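Local coordinates for regulatory protein E2 (Bovine papillomavirus type 1, PDB 2JEX), which regulates viral transcription and probably helps initiate viral DNA replication with the E1 protein, represented here by its N-terminal transactivation domain, at residues A[7-18]-A[31-42]. The protein carries 1 engineered substitution. Sequence-based numbering, arbitrary orientation.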
# COMPACT_ATOMS: atom_id res chain seq x y z
N ARG A 7 -14.40 25.19 -2.12
CA ARG A 7 -13.52 24.37 -1.31
C ARG A 7 -13.26 23.03 -2.02
O ARG A 7 -12.14 22.51 -2.01
CB ARG A 7 -14.14 24.14 0.07
CG ARG A 7 -13.17 23.67 1.15
CD ARG A 7 -13.88 23.44 2.47
NE ARG A 7 -14.33 24.68 3.11
CZ ARG A 7 -15.61 25.06 3.21
NH1 ARG A 7 -16.59 24.31 2.73
NH2 ARG A 7 -15.89 26.21 3.81
N LEU A 8 -14.32 22.51 -2.65
CA LEU A 8 -14.24 21.32 -3.49
C LEU A 8 -13.29 21.51 -4.67
O LEU A 8 -12.48 20.63 -4.96
CB LEU A 8 -15.64 20.93 -4.00
CG LEU A 8 -15.80 19.67 -4.85
CD1 LEU A 8 -15.38 18.40 -4.10
CD2 LEU A 8 -17.23 19.55 -5.32
N HIS A 9 -13.39 22.66 -5.33
CA HIS A 9 -12.55 22.98 -6.48
C HIS A 9 -11.07 23.02 -6.10
O HIS A 9 -10.22 22.51 -6.83
CB HIS A 9 -12.97 24.30 -7.12
CG HIS A 9 -12.07 24.76 -8.23
ND1 HIS A 9 -12.15 24.27 -9.51
CD2 HIS A 9 -11.06 25.67 -8.23
CE1 HIS A 9 -11.23 24.86 -10.26
NE2 HIS A 9 -10.55 25.71 -9.51
N VAL A 10 -10.79 23.63 -4.95
CA VAL A 10 -9.42 23.74 -4.44
C VAL A 10 -8.84 22.37 -4.06
O VAL A 10 -7.68 22.08 -4.38
CB VAL A 10 -9.33 24.74 -3.23
CG1 VAL A 10 -7.90 24.83 -2.70
CG2 VAL A 10 -9.82 26.12 -3.64
N ALA A 11 -9.65 21.54 -3.41
CA ALA A 11 -9.25 20.20 -2.99
C ALA A 11 -8.95 19.27 -4.17
O ALA A 11 -8.02 18.47 -4.11
CB ALA A 11 -10.28 19.60 -2.08
N GLN A 12 -9.75 19.39 -5.23
CA GLN A 12 -9.54 18.62 -6.46
C GLN A 12 -8.34 19.13 -7.26
O GLN A 12 -7.59 18.34 -7.85
CB GLN A 12 -10.80 18.65 -7.32
CG GLN A 12 -11.94 17.83 -6.76
CD GLN A 12 -13.27 18.19 -7.38
OE1 GLN A 12 -13.50 19.33 -7.75
NE2 GLN A 12 -14.16 17.20 -7.48
N GLU A 13 -8.19 20.45 -7.30
CA GLU A 13 -7.08 21.12 -7.97
C GLU A 13 -5.74 20.85 -7.28
O GLU A 13 -4.71 20.76 -7.93
CB GLU A 13 -7.33 22.64 -8.02
CG GLU A 13 -6.59 23.39 -9.12
CD GLU A 13 -7.37 23.43 -10.42
OE1 GLU A 13 -7.65 24.56 -10.90
OE2 GLU A 13 -7.71 22.36 -10.96
N THR A 14 -5.77 20.73 -5.95
CA THR A 14 -4.59 20.39 -5.15
C THR A 14 -4.06 18.99 -5.48
O THR A 14 -2.84 18.80 -5.63
CB THR A 14 -4.88 20.52 -3.63
OG1 THR A 14 -5.17 21.88 -3.32
CG2 THR A 14 -3.69 20.08 -2.81
N GLN A 15 -4.97 18.02 -5.60
CA GLN A 15 -4.63 16.66 -6.00
C GLN A 15 -4.02 16.65 -7.39
O GLN A 15 -2.99 16.02 -7.62
CB GLN A 15 -5.87 15.76 -5.96
CG GLN A 15 -6.39 15.43 -4.58
CD GLN A 15 -7.82 14.93 -4.62
OE1 GLN A 15 -8.11 13.83 -5.10
NE2 GLN A 15 -8.74 15.74 -4.11
N MET A 16 -4.66 17.38 -8.32
CA MET A 16 -4.21 17.46 -9.71
C MET A 16 -2.85 18.15 -9.85
O MET A 16 -2.05 17.79 -10.72
CB MET A 16 -5.28 18.15 -10.57
CG MET A 16 -5.31 17.68 -12.02
SD MET A 16 -6.79 18.22 -12.93
CE MET A 16 -8.07 17.23 -12.15
N GLN A 17 -2.60 19.14 -9.00
CA GLN A 17 -1.31 19.85 -8.96
C GLN A 17 -0.19 18.98 -8.40
O GLN A 17 0.94 19.05 -8.86
CB GLN A 17 -1.42 21.12 -8.11
CG GLN A 17 -1.97 22.33 -8.87
CD GLN A 17 -2.27 23.51 -7.95
OE1 GLN A 17 -2.45 23.35 -6.73
NE2 GLN A 17 -2.34 24.71 -8.54
N LEU A 18 -0.51 18.17 -7.39
CA LEU A 18 0.49 17.37 -6.72
C LEU A 18 0.85 16.10 -7.49
O LEU A 18 2.00 15.64 -7.42
CB LEU A 18 0.07 17.06 -5.28
CG LEU A 18 0.23 18.24 -4.31
CD1 LEU A 18 -0.53 18.02 -3.02
CD2 LEU A 18 1.70 18.55 -4.03
N LEU A 31 -0.11 16.56 2.29
CA LEU A 31 -0.96 17.57 1.67
C LEU A 31 -1.95 16.99 0.68
O LEU A 31 -3.12 17.37 0.67
CB LEU A 31 -0.10 18.62 0.97
CG LEU A 31 0.10 20.02 1.54
CD1 LEU A 31 -0.16 20.12 3.04
CD2 LEU A 31 1.51 20.51 1.18
N TYR A 32 -1.47 16.08 -0.17
CA TYR A 32 -2.30 15.38 -1.15
C TYR A 32 -3.42 14.58 -0.48
O TYR A 32 -4.56 14.63 -0.93
CB TYR A 32 -1.44 14.46 -2.05
CG TYR A 32 -2.24 13.47 -2.87
CD1 TYR A 32 -2.76 13.82 -4.12
CD2 TYR A 32 -2.47 12.18 -2.40
CE1 TYR A 32 -3.51 12.92 -4.87
CE2 TYR A 32 -3.21 11.26 -3.14
CZ TYR A 32 -3.73 11.63 -4.37
OH TYR A 32 -4.46 10.73 -5.09
N TRP A 33 -3.10 13.85 0.59
CA TRP A 33 -4.12 13.02 1.24
C TRP A 33 -5.12 13.82 2.04
O TRP A 33 -6.27 13.41 2.18
CB TRP A 33 -3.50 11.91 2.08
CG TRP A 33 -3.03 10.80 1.23
CD1 TRP A 33 -1.73 10.48 0.94
CD2 TRP A 33 -3.84 9.88 0.50
NE1 TRP A 33 -1.68 9.40 0.08
CE2 TRP A 33 -2.96 9.01 -0.21
CE3 TRP A 33 -5.23 9.69 0.37
CZ2 TRP A 33 -3.43 7.97 -1.02
CZ3 TRP A 33 -5.69 8.64 -0.44
CH2 TRP A 33 -4.79 7.81 -1.13
N THR A 34 -4.69 14.97 2.55
CA THR A 34 -5.56 15.88 3.27
C THR A 34 -6.57 16.53 2.31
O THR A 34 -7.68 16.86 2.70
CB THR A 34 -4.74 16.95 3.99
OG1 THR A 34 -4.04 17.73 3.02
CG2 THR A 34 -3.72 16.30 4.88
N ALA A 35 -6.15 16.70 1.05
CA ALA A 35 -7.03 17.21 0.00
C ALA A 35 -8.00 16.14 -0.49
O ALA A 35 -9.13 16.45 -0.85
CB ALA A 35 -6.21 17.76 -1.15
N VAL A 36 -7.55 14.88 -0.51
CA VAL A 36 -8.45 13.75 -0.83
C VAL A 36 -9.53 13.64 0.24
O VAL A 36 -10.70 13.44 -0.07
CB VAL A 36 -7.70 12.40 -1.01
CG1 VAL A 36 -8.69 11.27 -1.35
CG2 VAL A 36 -6.63 12.48 -2.11
N ARG A 37 -9.11 13.81 1.50
CA ARG A 37 -9.99 13.80 2.66
C ARG A 37 -11.07 14.88 2.57
O ARG A 37 -12.26 14.60 2.71
CB ARG A 37 -9.16 14.00 3.92
CG ARG A 37 -9.98 14.15 5.19
CD ARG A 37 -9.08 14.29 6.39
NE ARG A 37 -9.84 14.35 7.64
CZ ARG A 37 -9.29 14.30 8.85
NH1 ARG A 37 -7.98 14.20 8.97
NH2 ARG A 37 -10.06 14.36 9.93
N THR A 38 -10.62 16.12 2.35
CA THR A 38 -11.50 17.26 2.18
C THR A 38 -12.53 17.00 1.07
O THR A 38 -13.72 17.07 1.34
CB THR A 38 -10.67 18.56 1.94
OG1 THR A 38 -9.72 18.71 3.00
CG2 THR A 38 -11.56 19.81 1.87
N GLU A 39 -12.07 16.63 -0.13
CA GLU A 39 -12.98 16.37 -1.26
C GLU A 39 -14.08 15.36 -0.93
O GLU A 39 -15.26 15.63 -1.15
CB GLU A 39 -12.21 15.90 -2.51
CG GLU A 39 -13.11 15.49 -3.68
CD GLU A 39 -12.35 14.96 -4.89
OE1 GLU A 39 -11.16 14.61 -4.76
OE2 GLU A 39 -12.95 14.88 -5.98
N ASN A 40 -13.70 14.22 -0.40
CA ASN A 40 -14.66 13.18 -0.11
C ASN A 40 -15.50 13.43 1.12
O ASN A 40 -16.60 12.88 1.22
CB ASN A 40 -13.97 11.82 -0.06
CG ASN A 40 -13.46 11.41 -1.41
OD1 ASN A 40 -14.22 10.97 -2.26
ND2 ASN A 40 -12.17 11.60 -1.63
N THR A 41 -15.00 14.26 2.03
CA THR A 41 -15.79 14.68 3.19
C THR A 41 -16.91 15.60 2.73
O THR A 41 -18.06 15.40 3.13
CB THR A 41 -14.91 15.38 4.27
OG1 THR A 41 -13.91 14.46 4.74
CG2 THR A 41 -15.75 15.85 5.44
N LEU A 42 -16.58 16.59 1.89
CA LEU A 42 -17.56 17.56 1.40
C LEU A 42 -18.62 16.84 0.59
O LEU A 42 -19.81 17.07 0.75
CB LEU A 42 -16.90 18.65 0.55
CG LEU A 42 -15.74 19.49 1.09
CD1 LEU A 42 -14.95 20.06 -0.08
CD2 LEU A 42 -16.21 20.61 2.03
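Gln15 NE2 is gripped twice: it donates to Glu39 OE1 across the interface at 2.7 Å and to the carbonyl oxygen of Ala11, one turn back in its own helix. The second carboxylate oxygen, Glu39 OE2, takes a hydrogen bond from Gln12 NE2 at 3.0 Å. Gln12 and Gln15, on successive turns, thus hold one oxygen each. Both amides meet the carboxylate from above its plane, and that of Gln12 stands nearly perpendicular to it (84°). The Glu39 chain is fully extended, with CG anti to the backbone N (chi1 175°), and enters as a knob among Leu8, Ala11, Gln12 and Gln15. Gln15 returns the fit, lodged among Tyr32, Ala35, Val36 and Glu39, its CG 3.8 Å from Tyr32 CE1. Helices 4-21 and 26-48 form an antiparallel hairpin within the three-helix N-terminal part of the E2 transactivation domain; helix 62-83 packs against Trp33 and Arg37 of helix 26-48. Ala11 and Ala35 bring the backbones nearest, their CA atoms 4.8 Å apart, with Ala35 CB against Ala11 O. Toward the ends leucines take over: Leu18 CD1 rests 3.8 Å from Tyr32 CB, while Leu42 spreads CD1 over the backbone of Leu8 and sets CD2 at the edge of the Arg7 guanidinium.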